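Local coordinates for protein AA9 family lytic polysaccharide monooxygenase B (PDB 5NNS) that oxidatively cleaves crystalline and amorphous polysaccharides such as cellulose at the C1 position, using a single active-site copper ion, at residues A[37-40]-A[46-49]; A[155-158]-A[164-167]. One frame throughout, in Å; residues are numbered along the deposited sequence.

Contact 1: A[37-40]-A[46-49]; sequences NPIT and SISC
I39 and I47 are the nearest residues across two irregular loop pieces, with their CA atoms 6.8 Å apart and no hydrogen bond between the two segments. The contact is small, with 123 Å² buried. The side chain of I39 carries most of it, against backbone as well as side chain. I39 points at the 46-49 segment and sends out both of its branches. Its longer branch reaches the backbone: CD1 of I39 lies 3.6 Å from the carbonyl O of S46 and 3.8 Å from CA of I47. The shorter branch meets a side chain, with CG2 of I39 4.0 Å from CG1 of I47 and 4.1 Å from CD1 of I47. This split follows from the first torsion of I39. At chi1 -74° CG2 stands opposite the backbone N, while CG1 turns back beside that N and its nearly extended end carries CD1 to the S46-I47 backbone. I47 answers with its ethyl branch, whose CG1 is anti to its own N (chi1 -161°). The two side chains run at a slant to each other.

Both pieces belong to the long loop between strands 12-15 and 63-66 of the AA9 beta-sandwich. The loop lies against strand 165-176, where I39 pairs through its backbone with F166 and the side chain of I47 packs on the same residue. Beyond I47 the chain is tied down by the disulfide from C49 to C170. R152 also holds it, donating hydrogen bonds to the carbonyl oxygens of I47 and S48. Both isoleucines are buried, but S46 is partly exposed.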
loop_
_atom_site.group_PDB
_atom_site.type_symbol
_atom_site.label_atom_id
_atom_site.label_comp_id
_atom_site.label_asym_id
_atom_site.label_seq_id
_atom_site.Cartn_x
_atom_site.Cartn_y
_atom_site.Cartn_z
ATOM N N ASN A 37 -4.326 11.887 -7.860
ATOM C CA ASN A 37 -3.745 11.366 -9.097
ATOM C C ASN A 37 -2.815 10.186 -8.876
ATOM O O ASN A 37 -2.122 10.118 -7.851
ATOM C CB ASN A 37 -2.921 12.445 -9.817
ATOM C CG ASN A 37 -3.731 13.672 -10.177
ATOM O OD1 ASN A 37 -4.956 13.634 -10.229
ATOM N ND2 ASN A 37 -3.041 14.770 -10.429
ATOM N N PRO A 38 -2.765 9.270 -9.853
ATOM C CA PRO A 38 -1.828 8.161 -9.736
ATOM C C PRO A 38 -0.378 8.578 -9.973
ATOM O O PRO A 38 -0.109 9.588 -10.632
ATOM C CB PRO A 38 -2.267 7.207 -10.846
ATOM C CG PRO A 38 -2.908 8.082 -11.860
ATOM C CD PRO A 38 -3.568 9.189 -11.087
ATOM N N ILE A 39 0.530 7.793 -9.412
ATOM C CA ILE A 39 1.923 7.765 -9.837
ATOM C C ILE A 39 1.963 6.808 -11.026
ATOM O O ILE A 39 1.557 5.655 -10.902
ATOM C CB ILE A 39 2.844 7.312 -8.681
ATOM C CG1 ILE A 39 2.968 8.467 -7.680
ATOM C CG2 ILE A 39 4.208 6.855 -9.206
ATOM C CD1 ILE A 39 3.651 8.141 -6.377
ATOM N N THR A 40 2.427 7.302 -12.173
ATOM C CA THR A 40 2.422 6.544 -13.436
ATOM C C THR A 40 3.785 5.953 -13.834
ATOM O O THR A 40 3.846 5.074 -14.695
ATOM C CB THR A 40 1.909 7.422 -14.599
ATOM O OG1 THR A 40 2.704 8.608 -14.691
ATOM C CG2 THR A 40 0.458 7.829 -14.364
ATOM N N SER A 46 9.084 8.998 -5.368
ATOM C CA SER A 46 8.075 9.099 -4.304
ATOM C C SER A 46 7.019 7.973 -4.305
ATOM O O SER A 46 5.968 8.109 -3.674
ATOM C CB SER A 46 7.374 10.454 -4.420
ATOM O OG SER A 46 8.311 11.511 -4.299
ATOM N N ILE A 47 7.290 6.865 -4.994
ATOM C CA ILE A 47 6.307 5.778 -5.091
ATOM C C ILE A 47 6.079 5.042 -3.758
ATOM O O ILE A 47 5.038 4.399 -3.592
ATOM C CB ILE A 47 6.636 4.790 -6.243
ATOM C CG1 ILE A 47 5.382 3.973 -6.628
ATOM C CG2 ILE A 47 7.829 3.900 -5.887
ATOM C CD1 ILE A 47 5.492 3.214 -7.931
ATOM N N SER A 48 7.021 5.154 -2.811
ATOM C CA SER A 48 6.871 4.525 -1.497
ATOM C C SER A 48 5.667 5.061 -0.723
ATOM O O SER A 48 4.821 4.278 -0.293
ATOM C CB SER A 48 8.139 4.667 -0.646
ATOM O OG SER A 48 8.506 6.023 -0.478
ATOM N N CYS A 49 5.586 6.386 -0.562
ATOM C CA CYS A 49 4.519 7.003 0.237
ATOM C C CYS A 49 3.800 8.166 -0.446
ATOM O O CYS A 49 3.186 9.002 0.222
ATOM C CB CYS A 49 5.080 7.403 1.604
ATOM S SG CYS A 49 5.655 5.975 2.549
#

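Contact 2: A[155-158]-A[164-167]; sequences LLAI and PQFY
L156 and F166 pack side by side on one face of a two-stranded antiparallel pairing, in the tightest apolar part of the contact. CD1 of L156 sits 3.8 Å above the plane of the F166 ring, offset toward its rim, in a CH-pi contact. CD1 of L156 also touches the proline ring, 3.8 Å from CB of P164. With CG of L156 anti to the backbone N (chi1 169°) and chi2 at 50°, CD1 lies near both rings. The F166 ring also meets the ring of Y195, the planes about 20° apart.

The backbones are bound by two hydrogen-bonded pairs, L155 with Y167 and A157 with Q165, which flank the non-hydrogen-bonded pair L156 and F166. Y167 N reaches L155 O at 2.8 Å and meets it almost head-on. The return bond from L155 N to Y167 O is longer, 3.2 Å, and comes in from well above the carbonyl plane. These strands, 147-157 and 165-176, form a beta hairpin in the larger sheet of the AA9 beta-sandwich, and its second strand brings Y167 to the copper.

The face of L155, A157, Q165 and Y167 is more loosely fitted across the strands. CB of A157 lies 4.1 Å from CE2 of Y167, at the edge of that ring. CB of L155 is 4.2 Å from CB of Y167. Here polar groups take over: Y167 OH donates to Q165 OE1 at 2.8 Å, from above the amide plane. The extended chain of Q165 brings its amide to the phenol. Q165 also touches H159, the other residue that probably binds O2, and W78 meets the Y167 ring edge-to-face. A glycerol, probably from the crystallisation liquor, comes within about 3 Å (nearest atoms) of the Q165 side chain.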
loop_
_atom_site.group_PDB
_atom_site.type_symbol
_atom_site.label_atom_id
_atom_site.label_comp_id
_atom_site.label_asym_id
_atom_site.label_seq_id
_atom_site.Cartn_x
_atom_site.Cartn_y
_atom_site.Cartn_z
ATOM N N LEU A 155 -2.819 0.436 -4.595
ATOM C CA LEU A 155 -3.705 -0.012 -5.655
ATOM C C LEU A 155 -2.988 0.212 -6.961
ATOM O O LEU A 155 -2.433 1.289 -7.189
ATOM C CB LEU A 155 -5.009 0.779 -5.634
ATOM C CG LEU A 155 -5.806 0.747 -4.328
ATOM C CD1 LEU A 155 -7.139 1.458 -4.509
ATOM C CD2 LEU A 155 -6.038 -0.670 -3.826
ATOM N N LEU A 156 -2.976 -0.813 -7.803
ATOM C CA LEU A 156 -2.391 -0.724 -9.131
ATOM C C LEU A 156 -3.537 -0.895 -10.113
ATOM O O LEU A 156 -3.940 -2.013 -10.404
ATOM C CB LEU A 156 -1.309 -1.794 -9.321
ATOM C CG LEU A 156 -0.768 -2.029 -10.738
ATOM C CD1 LEU A 156 -0.357 -0.729 -11.410
ATOM C CD2 LEU A 156 0.382 -3.030 -10.725
ATOM N N ALA A 157 -4.070 0.228 -10.588
ATOM C CA ALA A 157 -5.124 0.237 -11.592
ATOM C C ALA A 157 -4.499 0.104 -12.977
ATOM O O ALA A 157 -3.654 0.915 -13.347
ATOM C CB ALA A 157 -5.945 1.516 -11.495
ATOM N N ILE A 158 -4.927 -0.911 -13.729
ATOM C CA ILE A 158 -4.343 -1.246 -15.041
ATOM C C ILE A 158 -5.391 -1.256 -16.169
ATOM O O ILE A 158 -5.273 -1.996 -17.152
ATOM C CB ILE A 158 -3.566 -2.588 -14.980
ATOM C CG1 ILE A 158 -4.475 -3.766 -14.592
ATOM C CG2 ILE A 158 -2.415 -2.464 -13.996
ATOM C CD1 ILE A 158 -3.775 -5.111 -14.641
ATOM N N PRO A 164 0.471 2.130 -16.190
ATOM C CA PRO A 164 0.107 1.702 -14.838
ATOM C C PRO A 164 -0.217 2.899 -13.971
ATOM O O PRO A 164 0.360 3.960 -14.165
ATOM C CB PRO A 164 1.371 1.005 -14.331
ATOM C CG PRO A 164 2.479 1.639 -15.102
ATOM C CD PRO A 164 1.913 1.928 -16.451
ATOM N N GLN A 165 -1.157 2.726 -13.052
ATOM C CA GLN A 165 -1.537 3.772 -12.123
ATOM C C GLN A 165 -1.372 3.239 -10.705
ATOM O O GLN A 165 -2.200 2.454 -10.226
ATOM C CB GLN A 165 -2.970 4.192 -12.377
ATOM C CG GLN A 165 -3.154 4.919 -13.699
ATOM C CD GLN A 165 -4.591 5.323 -13.948
ATOM O OE1 GLN A 165 -5.434 5.301 -13.047
ATOM N NE2 GLN A 165 -4.882 5.690 -15.185
ATOM N N PHE A 166 -0.284 3.657 -10.062
ATOM C CA PHE A 166 0.023 3.302 -8.691
ATOM C C PHE A 166 -0.582 4.343 -7.756
ATOM O O PHE A 166 -0.379 5.545 -7.950
ATOM C CB PHE A 166 1.538 3.251 -8.490
ATOM C CG PHE A 166 2.228 2.249 -9.369
ATOM C CD1 PHE A 166 2.382 0.934 -8.954
ATOM C CD2 PHE A 166 2.728 2.614 -10.616
ATOM C CE1 PHE A 166 3.016 0.003 -9.764
ATOM C CE2 PHE A 166 3.367 1.692 -11.424
ATOM C CZ PHE A 166 3.509 0.382 -10.999
ATOM N N TYR A 167 -1.333 3.879 -6.759
ATOM C CA TYR A 167 -1.943 4.751 -5.747
ATOM C C TYR A 167 -1.508 4.278 -4.363
ATOM O O TYR A 167 -2.187 3.443 -3.756
ATOM C CB TYR A 167 -3.459 4.706 -5.837
ATOM C CG TYR A 167 -4.048 5.221 -7.125
ATOM C CD1 TYR A 167 -4.291 6.579 -7.305
ATOM C CD2 TYR A 167 -4.401 4.346 -8.147
ATOM C CE1 TYR A 167 -4.858 7.050 -8.475
ATOM C CE2 TYR A 167 -4.964 4.805 -9.322
ATOM C CZ TYR A 167 -5.205 6.157 -9.475
ATOM O OH TYR A 167 -5.745 6.627 -10.639
#

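Overall arrangement
The centres of contacts 1 and 2 are 9 Å apart, and strand 165-176 is where they meet. I39 N lies 2.8 Å from F166 O, probably hydrogen-bonded, so the loop of contact 1 pairs with the F166 end of that strand on the side away from strand 147-157. F166 is packed from two sides: L156 within contact 2, and I47 from contact 1, whose CD1 is 3.7 Å from F166 CG. P38 packs beside Q165 and Y167, its CB 3.5 Å from Q165 CB, and also touches H1. Between nearest atoms, the Y167 side chain is about 3 Å from the copper ion. The I39 side chain is about 12 Å from the copper ion. Contact 2 thus supplies Y167 of the copper site and Q165, which probably binds O2.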